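Local coordinates for beta-lactamase/D-alanine Carboxypeptidase (Yersinia pestis, PDB 3RJU), which probably acts as a serine beta-lactamase or D-alanine carboxypeptidase, a putative penicillin-binding protein that would attack beta-lactams or D-alanyl peptides through an acyl-enzyme, at residues 88-93 with 171-176; 102-107 with 151-156; 120-125 with 141-146; 215-220 with 228-233. All coordinates share one frame; numbering follows the deposited sequence. Where two conformers were deposited one is given.

Contact 1 (88-93 with 171-176). With GOL (glycerol), chain C.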
loop_
_atom_site.group_PDB
_atom_site.type_symbol
_atom_site.label_atom_id
_atom_site.label_comp_id
_atom_site.label_asym_id
_atom_site.label_seq_id
_atom_site.Cartn_x
_atom_site.Cartn_y
_atom_site.Cartn_z
ATOM N N LYS A 88 -0.864 -12.050 -20.035
ATOM C CA LYS A 88 -0.416 -13.266 -20.707
ATOM C C LYS A 88 0.920 -13.093 -21.443
ATOM O O LYS A 88 1.548 -14.079 -21.821
ATOM C CB LYS A 88 -1.499 -13.805 -21.653
ATOM C CG LYS A 88 -1.704 -12.986 -22.907
ATOM C CD LYS A 88 -2.244 -13.865 -24.037
ATOM C CE LYS A 88 -3.670 -14.345 -23.777
ATOM N NZ LYS A 88 -4.717 -13.294 -23.988
ATOM N N LYS A 89 1.363 -11.851 -21.631
ATOM C CA LYS A 89 2.689 -11.608 -22.210
ATOM C C LYS A 89 3.806 -12.098 -21.295
ATOM O O LYS A 89 4.902 -12.459 -21.765
ATOM C CB LYS A 89 2.884 -10.121 -22.508
ATOM C CG LYS A 89 4.167 -9.767 -23.208
ATOM C CD LYS A 89 4.075 -8.351 -23.773
ATOM C CE LYS A 89 5.347 -7.972 -24.536
ATOM N NZ LYS A 89 6.517 -7.893 -23.595
ATOM N N TYR A 90 3.525 -12.104 -19.991
ATOM C CA TYR A 90 4.522 -12.423 -18.973
ATOM C C TYR A 90 4.220 -13.735 -18.266
ATOM O O TYR A 90 4.688 -13.973 -17.151
ATOM C CB TYR A 90 4.655 -11.252 -17.981
ATOM C CG TYR A 90 4.989 -9.990 -18.720
ATOM C CD1 TYR A 90 6.231 -9.837 -19.314
ATOM C CD2 TYR A 90 4.049 -8.973 -18.877
ATOM C CE1 TYR A 90 6.543 -8.707 -20.032
ATOM C CE2 TYR A 90 4.356 -7.815 -19.594
ATOM C CZ TYR A 90 5.605 -7.699 -20.171
ATOM O OH TYR A 90 5.949 -6.590 -20.896
ATOM N N ALA A 91 3.460 -14.593 -18.935
ATOM C CA ALA A 91 3.102 -15.897 -18.388
ATOM C C ALA A 91 4.243 -16.871 -18.613
ATOM O O ALA A 91 4.940 -16.781 -19.617
ATOM C CB ALA A 91 1.829 -16.423 -19.043
ATOM N N PRO A 92 4.434 -17.813 -17.678
ATOM C CA PRO A 92 5.473 -18.828 -17.880
ATOM C C PRO A 92 5.262 -19.538 -19.207
ATOM O O PRO A 92 4.153 -19.540 -19.738
ATOM C CB PRO A 92 5.242 -19.809 -16.731
ATOM C CG PRO A 92 4.484 -19.043 -15.699
ATOM C CD PRO A 92 3.681 -18.006 -16.428
ATOM N N LYS A 93 6.325 -20.132 -19.734
ATOM C CA LYS A 93 6.254 -20.878 -20.980
ATOM C C LYS A 93 5.058 -21.831 -21.005
ATOM O O LYS A 93 4.919 -22.696 -20.139
ATOM C CB LYS A 93 7.550 -21.669 -21.187
ATOM C CG LYS A 93 7.986 -22.463 -19.955
ATOM C CD LYS A 93 8.291 -23.927 -20.281
ATOM C CE LYS A 93 9.785 -24.226 -20.185
ATOM N NZ LYS A 93 10.050 -25.672 -19.920
ATOM N N LEU A 171 5.969 -8.335 -13.427
ATOM C CA LEU A 171 7.034 -7.344 -13.419
ATOM C C LEU A 171 8.402 -8.012 -13.275
ATOM O O LEU A 171 9.374 -7.634 -13.948
ATOM C CB LEU A 171 6.811 -6.335 -12.299
ATOM C CG LEU A 171 5.522 -5.519 -12.423
ATOM C CD1 LEU A 171 5.398 -4.568 -11.226
ATOM C CD2 LEU A 171 5.490 -4.723 -13.751
ATOM N N SER A 172 8.465 -9.016 -12.403
ATOM C CA SER A 172 9.680 -9.812 -12.225
ATOM C C SER A 172 10.068 -10.517 -13.532
ATOM O O SER A 172 11.257 -10.528 -13.924
ATOM C CB SER A 172 9.466 -10.837 -11.110
ATOM O OG SER A 172 10.573 -11.733 -11.012
ATOM N N ARG A 173 9.083 -11.126 -14.192
ATOM C CA ARG A 173 9.360 -11.813 -15.458
ATOM C C ARG A 173 9.853 -10.819 -16.510
ATOM O O ARG A 173 10.828 -11.087 -17.200
ATOM C CB ARG A 173 8.118 -12.560 -15.954
ATOM C CG ARG A 173 8.246 -13.201 -17.337
ATOM C CD ARG A 173 9.184 -14.387 -17.303
ATOM N NE ARG A 173 8.720 -15.414 -16.376
ATOM C CZ ARG A 173 9.418 -16.504 -16.048
ATOM N NH1 ARG A 173 10.619 -16.717 -16.581
ATOM N NH2 ARG A 173 8.915 -17.383 -15.185
ATOM N N ALA A 174 9.183 -9.672 -16.621
ATOM C CA ALA A 174 9.549 -8.654 -17.607
ATOM C C ALA A 174 10.979 -8.150 -17.390
ATOM O O ALA A 174 11.756 -7.981 -18.348
ATOM C CB ALA A 174 8.560 -7.488 -17.545
ATOM N N ALA A 175 11.331 -7.922 -16.126
ATOM C CA ALA A 175 12.643 -7.378 -15.788
ATOM C C ALA A 175 13.723 -8.456 -15.805
ATOM O O ALA A 175 14.904 -8.149 -15.913
ATOM C CB ALA A 175 12.605 -6.683 -14.430
ATOM N N GLY A 176 13.318 -9.717 -15.700
ATOM C CA GLY A 176 14.273 -10.811 -15.676
ATOM C C GLY A 176 15.066 -10.941 -14.380
ATOM O O GLY A 176 16.212 -11.399 -14.387
HETATM C C1 GOL C . 5.193 -17.560 -13.073
HETATM O O1 GOL C . 6.090 -18.413 -12.386
HETATM C C2 GOL C . 5.801 -16.166 -13.187
HETATM O O2 GOL C . 7.196 -16.307 -13.327
HETATM C C3 GOL C . 5.253 -15.407 -14.391
HETATM O O3 GOL C . 6.121 -15.584 -15.494
#

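Contact 2 (102-107 with 151-156)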
loop_
_atom_site.group_PDB
_atom_site.type_symbol
_atom_site.label_atom_id
_atom_site.label_comp_id
_atom_site.label_asym_id
_atom_site.label_seq_id
_atom_site.Cartn_x
_atom_site.Cartn_y
_atom_site.Cartn_z
ATOM N N ALA A 102 -11.427 -13.118 -26.347
ATOM C CA ALA A 102 -10.133 -13.061 -27.030
ATOM C C ALA A 102 -9.544 -11.644 -27.113
ATOM O O ALA A 102 -8.338 -11.436 -26.883
ATOM C CB ALA A 102 -10.239 -13.686 -28.428
ATOM N N LYS A 103 -10.393 -10.672 -27.426
ATOM C CA LYS A 103 -9.934 -9.314 -27.647
ATOM C C LYS A 103 -9.964 -8.453 -26.384
ATOM O O LYS A 103 -9.658 -7.263 -26.443
ATOM C CB LYS A 103 -10.758 -8.635 -28.752
ATOM C CG LYS A 103 -10.803 -9.403 -30.088
ATOM C CD LYS A 103 -9.428 -9.566 -30.714
ATOM C CE LYS A 103 -9.525 -10.332 -32.042
ATOM N NZ LYS A 103 -8.214 -10.501 -32.731
ATOM N N GLN A 104 -10.356 -9.046 -25.250
ATOM C CA GLN A 104 -10.413 -8.318 -23.962
ATOM C C GLN A 104 -9.530 -8.970 -22.899
ATOM O O GLN A 104 -10.013 -9.434 -21.875
ATOM C CB GLN A 104 -11.862 -8.200 -23.438
ATOM C CG GLN A 104 -12.817 -7.434 -24.362
ATOM C CD GLN A 104 -13.938 -6.700 -23.620
ATOM O OE1 GLN A 104 -13.666 -5.834 -22.763
ATOM N NE2 GLN A 104 -15.217 -7.032 -23.958
ATOM N N PRO A 105 -8.219 -9.021 -23.142
ATOM C CA PRO A 105 -7.353 -9.665 -22.144
ATOM C C PRO A 105 -7.205 -8.831 -20.885
ATOM O O PRO A 105 -7.368 -7.616 -20.946
ATOM C CB PRO A 105 -6.002 -9.732 -22.856
ATOM C CG PRO A 105 -6.028 -8.537 -23.788
ATOM C CD PRO A 105 -7.457 -8.486 -24.288
ATOM N N ILE A 106 -6.873 -9.469 -19.769
ATOM C CA ILE A 106 -6.464 -8.730 -18.590
ATOM C C ILE A 106 -5.113 -8.082 -18.868
ATOM O O ILE A 106 -4.182 -8.768 -19.276
ATOM C CB ILE A 106 -6.340 -9.671 -17.387
ATOM C CG1 ILE A 106 -7.727 -10.176 -16.986
ATOM C CG2 ILE A 106 -5.658 -8.985 -16.199
ATOM C CD1 ILE A 106 -7.701 -11.380 -16.075
ATOM N N ARG A 107 -5.005 -6.771 -18.647
ATOM C CA ARG A 107 -3.756 -6.046 -18.848
ATOM C C ARG A 107 -3.160 -5.594 -17.513
ATOM O O ARG A 107 -3.848 -5.614 -16.482
ATOM C CB ARG A 107 -3.979 -4.843 -19.767
ATOM C CG ARG A 107 -4.591 -5.248 -21.089
ATOM C CD ARG A 107 -5.005 -4.031 -21.909
ATOM N NE ARG A 107 -5.704 -4.445 -23.124
ATOM C CZ ARG A 107 -5.116 -4.705 -24.295
ATOM N NH1 ARG A 107 -3.801 -4.568 -24.431
ATOM N NH2 ARG A 107 -5.853 -5.090 -25.340
ATOM N N VAL A 151 -16.031 -11.767 -16.084
ATOM C CA VAL A 151 -16.412 -10.371 -16.254
ATOM C C VAL A 151 -15.372 -9.687 -17.140
ATOM O O VAL A 151 -14.169 -9.953 -17.031
ATOM C CB VAL A 151 -16.513 -9.635 -14.913
ATOM C CG1 VAL A 151 -15.191 -9.637 -14.235
ATOM C CG2 VAL A 151 -16.989 -8.207 -15.111
ATOM N N PRO A 152 -15.820 -8.808 -18.036
ATOM C CA PRO A 152 -14.807 -8.137 -18.859
ATOM C C PRO A 152 -13.945 -7.183 -18.031
ATOM O O PRO A 152 -14.399 -6.663 -17.017
ATOM C CB PRO A 152 -15.626 -7.346 -19.874
ATOM C CG PRO A 152 -17.013 -7.293 -19.337
ATOM C CD PRO A 152 -17.197 -8.420 -18.379
ATOM N N PRO A 153 -12.721 -6.919 -18.488
ATOM C CA PRO A 153 -11.852 -6.008 -17.731
ATOM C C PRO A 153 -12.291 -4.537 -17.857
ATOM O O PRO A 153 -12.900 -4.134 -18.851
ATOM C CB PRO A 153 -10.475 -6.244 -18.361
ATOM C CG PRO A 153 -10.801 -6.611 -19.810
ATOM C CD PRO A 153 -12.117 -7.378 -19.755
ATOM N N GLY A 154 -11.981 -3.736 -16.842
ATOM C CA GLY A 154 -12.297 -2.323 -16.876
ATOM C C GLY A 154 -13.760 -1.980 -16.665
ATOM O O GLY A 154 -14.189 -0.861 -16.973
ATOM N N VAL A 155 -14.527 -2.934 -16.140
ATOM C CA VAL A 155 -15.962 -2.751 -15.965
ATOM C C VAL A 155 -16.367 -2.646 -14.503
ATOM O O VAL A 155 -17.210 -1.822 -14.142
ATOM C CB VAL A 155 -16.734 -3.888 -16.663
ATOM C CG1 VAL A 155 -18.219 -3.899 -16.287
ATOM C CG2 VAL A 155 -16.572 -3.747 -18.180
ATOM N N LYS A 156 -15.764 -3.487 -13.669
ATOM C CA LYS A 156 -16.024 -3.475 -12.231
ATOM C C LYS A 156 -14.707 -3.378 -11.468
ATOM O O LYS A 156 -13.709 -4.010 -11.847
ATOM C CB LYS A 156 -16.747 -4.760 -11.800
ATOM C CG LYS A 156 -18.164 -4.913 -12.320
ATOM C CD LYS A 156 -18.801 -6.193 -11.814
ATOM C CE LYS A 156 -20.189 -6.386 -12.399
ATOM N NZ LYS A 156 -20.824 -7.596 -11.792
#

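Contact 3 (120-125 with 141-146)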
loop_
_atom_site.group_PDB
_atom_site.type_symbol
_atom_site.label_atom_id
_atom_site.label_comp_id
_atom_site.label_asym_id
_atom_site.label_seq_id
_atom_site.Cartn_x
_atom_site.Cartn_y
_atom_site.Cartn_z
ATOM N N ARG A 120 -10.613 -11.620 -5.177
ATOM C CA ARG A 120 -9.791 -10.908 -4.212
ATOM C C ARG A 120 -8.617 -11.777 -3.748
ATOM O O ARG A 120 -7.486 -11.297 -3.642
ATOM C CB ARG A 120 -10.654 -10.466 -3.035
ATOM C CG ARG A 120 -9.904 -9.852 -1.871
ATOM C CD ARG A 120 -10.887 -9.406 -0.805
ATOM N NE ARG A 120 -10.154 -8.985 0.374
ATOM C CZ ARG A 120 -10.151 -7.758 0.880
ATOM N NH1 ARG A 120 -10.893 -6.790 0.343
ATOM N NH2 ARG A 120 -9.406 -7.511 1.950
ATOM N N GLU A 121 -8.905 -13.050 -3.461
ATOM C CA GLU A 121 -7.872 -14.036 -3.143
ATOM C C GLU A 121 -7.988 -15.254 -4.054
ATOM O O GLU A 121 -9.063 -15.584 -4.540
ATOM C CB GLU A 121 -7.986 -14.518 -1.697
ATOM C CG GLU A 121 -7.873 -13.427 -0.668
ATOM C CD GLU A 121 -6.454 -12.967 -0.394
ATOM O OE1 GLU A 121 -5.484 -13.560 -0.911
ATOM O OE2 GLU A 121 -6.310 -11.998 0.366
ATOM N N GLN A 122 -6.879 -15.946 -4.265
ATOM C CA GLN A 122 -6.985 -17.270 -4.843
ATOM C C GLN A 122 -7.889 -18.110 -3.946
ATOM O O GLN A 122 -7.694 -18.160 -2.736
ATOM C CB GLN A 122 -5.612 -17.927 -4.942
ATOM C CG GLN A 122 -5.678 -19.271 -5.657
ATOM C CD GLN A 122 -4.311 -19.864 -5.872
ATOM O OE1 GLN A 122 -3.352 -19.137 -6.074
ATOM N NE2 GLN A 122 -4.217 -21.191 -5.837
ATOM N N PRO A 123 -8.897 -18.771 -4.533
ATOM C CA PRO A 123 -9.766 -19.636 -3.722
ATOM C C PRO A 123 -9.059 -20.915 -3.288
ATOM O O PRO A 123 -8.007 -21.267 -3.836
ATOM C CB PRO A 123 -10.905 -19.986 -4.682
ATOM C CG PRO A 123 -10.302 -19.835 -6.054
ATOM C CD PRO A 123 -9.300 -18.719 -5.949
ATOM N N GLY A 124 -9.630 -21.593 -2.296
ATOM C CA GLY A 124 -9.245 -22.953 -1.979
ATOM C C GLY A 124 -7.977 -23.141 -1.176
ATOM O O GLY A 124 -7.363 -24.211 -1.240
ATOM N N GLY A 125 -7.584 -22.130 -0.407
ATOM C CA GLY A 125 -6.363 -22.228 0.372
ATOM C C GLY A 125 -6.581 -22.834 1.742
ATOM O O GLY A 125 -7.723 -23.073 2.141
ATOM N N TRP A 141 0.006 -19.444 -10.368
ATOM C CA TRP A 141 0.027 -19.755 -11.788
ATOM C C TRP A 141 -0.584 -21.117 -12.096
ATOM O O TRP A 141 -1.185 -21.292 -13.150
ATOM C CB TRP A 141 1.429 -19.554 -12.376
ATOM C CG TRP A 141 1.714 -18.102 -12.417
ATOM C CD1 TRP A 141 2.236 -17.334 -11.405
ATOM C CD2 TRP A 141 1.424 -17.198 -13.496
ATOM N NE1 TRP A 141 2.302 -16.019 -11.799
ATOM C CE2 TRP A 141 1.807 -15.906 -13.072
ATOM C CE3 TRP A 141 0.868 -17.356 -14.773
ATOM C CZ2 TRP A 141 1.684 -14.779 -13.892
ATOM C CZ3 TRP A 141 0.743 -16.234 -15.588
ATOM C CH2 TRP A 141 1.133 -14.962 -15.137
ATOM N N GLN A 142 -0.478 -22.054 -11.155
ATOM C CA GLN A 142 -1.156 -23.336 -11.281
ATOM C C GLN A 142 -2.681 -23.136 -11.270
ATOM O O GLN A 142 -3.398 -23.747 -12.059
ATOM C CB GLN A 142 -0.698 -24.295 -10.177
ATOM C CG GLN A 142 -1.256 -25.699 -10.289
ATOM C CD GLN A 142 -0.896 -26.376 -11.608
ATOM O OE1 GLN A 142 0.212 -26.208 -12.135
ATOM N NE2 GLN A 142 -1.845 -27.140 -12.156
ATOM N N TRP A 143 -3.168 -22.255 -10.400
ATOM C CA TRP A 143 -4.591 -21.929 -10.353
ATOM C C TRP A 143 -5.029 -21.151 -11.588
ATOM O O TRP A 143 -6.069 -21.430 -12.165
ATOM C CB TRP A 143 -4.922 -21.105 -9.097
ATOM C CG TRP A 143 -6.349 -20.629 -9.069
ATOM C CD1 TRP A 143 -7.436 -21.319 -8.587
ATOM C CD2 TRP A 143 -6.854 -19.370 -9.551
ATOM N NE1 TRP A 143 -8.585 -20.561 -8.740
ATOM C CE2 TRP A 143 -8.253 -19.365 -9.326
ATOM C CE3 TRP A 143 -6.259 -18.247 -10.144
ATOM C CZ2 TRP A 143 -9.067 -18.290 -9.684
ATOM C CZ3 TRP A 143 -7.077 -17.171 -10.502
ATOM C CH2 TRP A 143 -8.463 -17.200 -10.259
ATOM N N LEU A 144 -4.238 -20.165 -11.991
ATOM C CA LEU A 144 -4.661 -19.247 -13.045
ATOM C C LEU A 144 -4.890 -20.000 -14.362
ATOM O O LEU A 144 -5.831 -19.721 -15.117
ATOM C CB LEU A 144 -3.622 -18.125 -13.207
ATOM C CG LEU A 144 -3.967 -16.987 -14.161
ATOM C CD1 LEU A 144 -5.218 -16.235 -13.706
ATOM C CD2 LEU A 144 -2.780 -16.053 -14.290
ATOM N N LYS A 145 -4.052 -20.992 -14.622
ATOM C CA LYS A 145 -4.080 -21.625 -15.926
ATOM C C LYS A 145 -5.375 -22.404 -16.169
ATOM O O LYS A 145 -5.746 -22.652 -17.311
ATOM C CB LYS A 145 -2.845 -22.500 -16.131
ATOM C CG LYS A 145 -2.830 -23.771 -15.324
ATOM C CD LYS A 145 -1.533 -24.506 -15.581
ATOM C CE LYS A 145 -1.507 -25.840 -14.876
ATOM N NZ LYS A 145 -0.194 -26.522 -15.087
ATOM N N LEU A 146 -6.075 -22.752 -15.093
ATOM C CA LEU A 146 -7.345 -23.458 -15.198
ATOM C C LEU A 146 -8.537 -22.574 -14.840
ATOM O O LEU A 146 -9.680 -23.032 -14.881
ATOM C CB LEU A 146 -7.345 -24.684 -14.283
ATOM C CG LEU A 146 -6.346 -25.789 -14.612
ATOM C CD1 LEU A 146 -6.334 -26.818 -13.496
ATOM C CD2 LEU A 146 -6.696 -26.424 -15.944
#

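Contact 4 (215-220 with 228-233)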
loop_
_atom_site.group_PDB
_atom_site.type_symbol
_atom_site.label_atom_id
_atom_site.label_comp_id
_atom_site.label_asym_id
_atom_site.label_seq_id
_atom_site.Cartn_x
_atom_site.Cartn_y
_atom_site.Cartn_z
ATOM N N SER A 215 1.246 -12.384 13.707
ATOM C CA SER A 215 1.740 -13.620 13.079
ATOM C C SER A 215 3.244 -13.655 13.245
ATOM O O SER A 215 3.870 -12.605 13.377
ATOM C CB SER A 215 1.482 -13.599 11.564
ATOM O OG SER A 215 0.190 -14.031 11.202
ATOM N N ARG A 216 3.844 -14.841 13.167
ATOM C CA ARG A 216 5.303 -14.929 13.240
ATOM C C ARG A 216 5.960 -14.105 12.132
ATOM O O ARG A 216 5.442 -14.001 11.024
ATOM C CB ARG A 216 5.804 -16.384 13.195
ATOM C CG ARG A 216 5.626 -17.083 11.865
ATOM C CD ARG A 216 6.402 -18.417 11.830
ATOM N NE ARG A 216 7.846 -18.193 11.795
ATOM C CZ ARG A 216 8.572 -18.150 10.678
ATOM N NH1 ARG A 216 7.994 -18.337 9.497
ATOM N NH2 ARG A 216 9.878 -17.927 10.739
ATOM N N CYS A 217 7.108 -13.527 12.459
ATOM C CA CYS A 217 7.849 -12.698 11.531
ATOM C C CYS A 217 8.639 -13.591 10.586
ATOM O O CYS A 217 9.601 -14.238 10.985
ATOM C CB CYS A 217 8.768 -11.756 12.310
ATOM S SG CYS A 217 9.774 -10.646 11.295
ATOM N N GLY A 218 8.225 -13.644 9.327
ATOM C CA GLY A 218 8.882 -14.529 8.383
ATOM C C GLY A 218 8.932 -13.961 6.987
ATOM O O GLY A 218 8.617 -12.796 6.763
ATOM N N ASN A 219 9.373 -14.793 6.057
ATOM C CA ASN A 219 9.462 -14.440 4.653
ATOM C C ASN A 219 8.048 -14.234 4.116
ATOM O O ASN A 219 7.186 -15.101 4.268
ATOM C CB ASN A 219 10.187 -15.588 3.936
ATOM C CG ASN A 219 10.289 -15.402 2.426
ATOM O OD1 ASN A 219 9.295 -15.164 1.743
ATOM N ND2 ASN A 219 11.501 -15.554 1.898
ATOM N N THR A 220 7.810 -13.073 3.508
ATOM C CA THR A 220 6.499 -12.736 2.974
ATOM C C THR A 220 6.540 -12.510 1.456
ATOM O O THR A 220 5.671 -11.826 0.881
ATOM C CB THR A 220 5.960 -11.477 3.654
ATOM O OG1 THR A 220 6.931 -10.431 3.540
ATOM C CG2 THR A 220 5.638 -11.735 5.147
ATOM N N GLY A 228 3.038 -7.900 1.485
ATOM C CA GLY A 228 4.027 -8.495 2.375
ATOM C C GLY A 228 5.115 -7.612 2.961
ATOM O O GLY A 228 5.885 -8.064 3.804
ATOM N N ILE A 229 5.222 -6.369 2.504
ATOM C CA ILE A 229 6.416 -5.583 2.819
ATOM C C ILE A 229 6.486 -5.180 4.295
ATOM O O ILE A 229 5.514 -4.700 4.867
ATOM C CB ILE A 229 6.579 -4.350 1.870
ATOM C CG1 ILE A 229 6.860 -4.812 0.434
ATOM C CG2 ILE A 229 7.689 -3.398 2.375
ATOM C CD1 ILE A 229 6.895 -3.665 -0.567
ATOM N N TYR A 230 7.630 -5.436 4.914
ATOM C CA TYR A 230 7.946 -4.878 6.224
ATOM C C TYR A 230 8.691 -3.571 6.019
ATOM O O TYR A 230 9.467 -3.431 5.073
ATOM C CB TYR A 230 8.853 -5.798 7.007
ATOM C CG TYR A 230 8.349 -7.186 7.305
ATOM C CD1 TYR A 230 7.737 -7.479 8.534
ATOM C CD2 TYR A 230 8.541 -8.234 6.404
ATOM C CE1 TYR A 230 7.313 -8.752 8.837
ATOM C CE2 TYR A 230 8.109 -9.533 6.710
ATOM C CZ TYR A 230 7.521 -9.784 7.927
ATOM O OH TYR A 230 7.103 -11.063 8.238
ATOM N N SER A 231 8.493 -2.618 6.924
ATOM C CA SER A 231 9.256 -1.381 6.864
ATOM C C SER A 231 9.426 -0.796 8.269
ATOM O O SER A 231 9.270 -1.514 9.280
ATOM C CB SER A 231 8.588 -0.385 5.902
ATOM O OG SER A 231 9.430 0.725 5.629
ATOM N N THR A 232 9.728 0.497 8.346
ATOM C CA THR A 232 9.788 1.190 9.631
ATOM C C THR A 232 9.214 2.579 9.415
ATOM O O THR A 232 9.119 3.044 8.270
ATOM C CB THR A 232 11.238 1.370 10.109
ATOM O OG1 THR A 232 11.953 2.127 9.117
ATOM C CG2 THR A 232 11.932 0.014 10.345
ATOM N N PRO A 233 8.834 3.265 10.498
ATOM C CA PRO A 233 8.369 4.634 10.293
ATOM C C PRO A 233 9.404 5.503 9.562
ATOM O O PRO A 233 9.033 6.244 8.652
ATOM C CB PRO A 233 8.130 5.132 11.724
ATOM C CG PRO A 233 7.701 3.853 12.466
ATOM C CD PRO A 233 8.635 2.807 11.887
HETATM O O HOH W 1 4.573 -13.425 8.053
#

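Contact 1 (88-93 with 171-176)
Tyr90 meets the last turn of helix 162-175 through Ala174 and Arg173, joining the long loop after helix 64-77 to a helix that ends in a Schellman motif. The closest apolar approach is Tyr90 CE1 to Ala174 CB, 3.4 Å, with the methyl lying oblique to the ring. Arg173 comes in beside it: its CG sits at the ring edge and is 3.6 Å from Tyr90 O. No hydrogen bond links the segments directly; a glycerol, probably from the crystallisation liquor, bridges them instead. Glycerol O3 donates to Tyr90 O at 2.7 Å and accepts from Arg173 NE over the same length, with an N-H...O angle of 161°. Arg173 NH2 adds a more bent bond to glycerol O2, 2.8 Å, at 140°. The arginine chain sets out with CG opposite the backbone N (chi1 174°) and then bends at chi2 and chi3, which turns the NE edge of the guanidinium to the glycerol.

One shell out, the phenol is fixed at its far end, where Tyr90 OH bonds to Asp85 and also accepts from Lys89 NZ. Val81 touches both Tyr90 and Ala174, so the loop packs on the helix at a second point. The helix ends at Ala175, and Gly176, with positive phi, is the C-prime residue: Lys177 N bonds to Ser172 O, and Gly176 N weakly to Arg173 O at 3.2 Å.

Contact 2 (102-107 with 151-156)
Gln104 and Pro153 make most of this contact, which rests on van der Waals packing with no hydrogen bond between the segments. On the aliphatic side, Gln104 CB lies 3.8 Å from Pro153 CD, and the two side chains cross at a slant. Gln104 was modelled in two conformers; in the one described, CG stands anti to the carbonyl carbon (chi1 -61°) and the chain is extended beyond it. OE1 then lies near both prolines, 3.7 Å from Pro153 CD and 3.8 Å from Pro152 CB, and the amide runs alongside Pro152.

The pair Pro152-Pro153 opens a type II beta turn, Pro152 to Val155, in which Gly154 has the positive phi (75°) expected of the third position. The turn lies in the loop after helix 137-144, just before strand 156-158, and the facing segment runs up to Arg107, the N-cap position of helix 108-113.

Carbonyl oxygens form the second kind of approach, independent of the glutamine's conformer. Pro153 CG is 3.6 Å from Gln104 O and 3.8 Å from Pro105 O, so this corner of the ring sits against two successive carbonyl oxygens. Backbone bonds hold each side separately: Ile106 pairs with Leu87, Gly154 with Thr115 and Val155 with Val269. Pro153 also touches His110 of helix 108-113.

Contact 3 (120-125 with 141-146)
Gln122 and Pro123 pack against the indole of Trp143, a CH-pi and proline-aromatic contact between the loop after helix 108-113 and the last part of helix 137-144. Gln122 supplies the CH-pi part: its CG stands over one face of the five-membered ring, 4.0 Å from the centroid of Trp143 and 20° off the normal. Its CG is anti to the backbone N (chi1 -175°) and the chain stays extended, so the glutamine slides past the tryptophan in the opposite direction and brings its amide to the base of that side chain. There Gln122 NE2 comes within 3.3 Å of Trp143 CB, and the amide plane is only 22° from that of the indole. The two flat groups are therefore nearly parallel, although the amide lies by CB and the CG corner rather than over the ring centre.

Pro123 crosses the tryptophan at about a right angle. Its CD lies above the rim on the ring face that Gln122 CG also covers, 3.6 Å from Trp143 CE2, while Pro123 CG approaches Trp143 NE1 at 3.3 Å. On the helix side, the Trp143 CB points toward the loop and CG continues outward, opposite the backbone N.

Trp143 also touches Leu162 of helix 162-175, and Leu144 packs on Leu166 there, while Gln122 reaches Asn139 and Arg140 one turn earlier; the loop, helix 137-144 and helix 162-175 thus meet around this tryptophan.

Contact 4 (215-220 with 228-233)
The short strand 230-231, which pairs antiparallel with strand 58-59, is joined here to the loop that carries Cys217, half of the disulfide with Cys205. Tyr230 reaches into that loop with its hydroxyl. Tyr230 OH donates to Gly218 O at 2.7 Å, the donor tilted 15° from the carbonyl plane, and Gly218 O lies at the ring edge. With Tyr230 CG anti to the carbonyl carbon (chi1 -60°), the phenol is set between Cys217, near CE1, and Thr220, near CE2. The Cys217 sulfur makes an oblique sulfur-aromatic contact, 4.6 Å from SG to the Tyr230 ring centroid, and Thr220 CG2 touches Tyr230 OH at 3.5 Å.

Nearer the start of the second segment, Thr220 OG1 donates to Gly228 O over 2.6 Å, approaching from above the carbonyl plane; it also has a weak bond with Leu198 O. A chi1 of 54° sets OG1 between its own N and carbonyl carbon, while CG2 turns to the tyrosine. A water donates to Arg216 O at 3.1 Å and weakly to Tyr230 OH.

Two side-chain hydroxyls thus each bind a backbone carbonyl of the opposite segment, one bond at the phenol end of Tyr230 and one to the backbone just before the strand, with the disulfide sulfur packed beside the ring.

From the N terminus, contact 1 opens first, in the loop after helix 64-77, and closes on helix 162-175. Inside the loop it closes lies contact 2, joining the loop before helix 108-113 to the loop before strand 156-158. Nested inside that in turn is contact 3, which ties the loop after helix 108-113 to helix 137-144. All three lie on one side of the chain's centre. Contacts 1 and 3 touch, Pro92 CD lying 3.3 Å from Trp141 CE3, and one conformer of Lys88 brings contact 1 against Pro105 of contact 2. Contacts 2 and 3 stay about 6 Å apart at their nearest atoms. Contact 4 follows in series, closing a short loop beside strand 230-231.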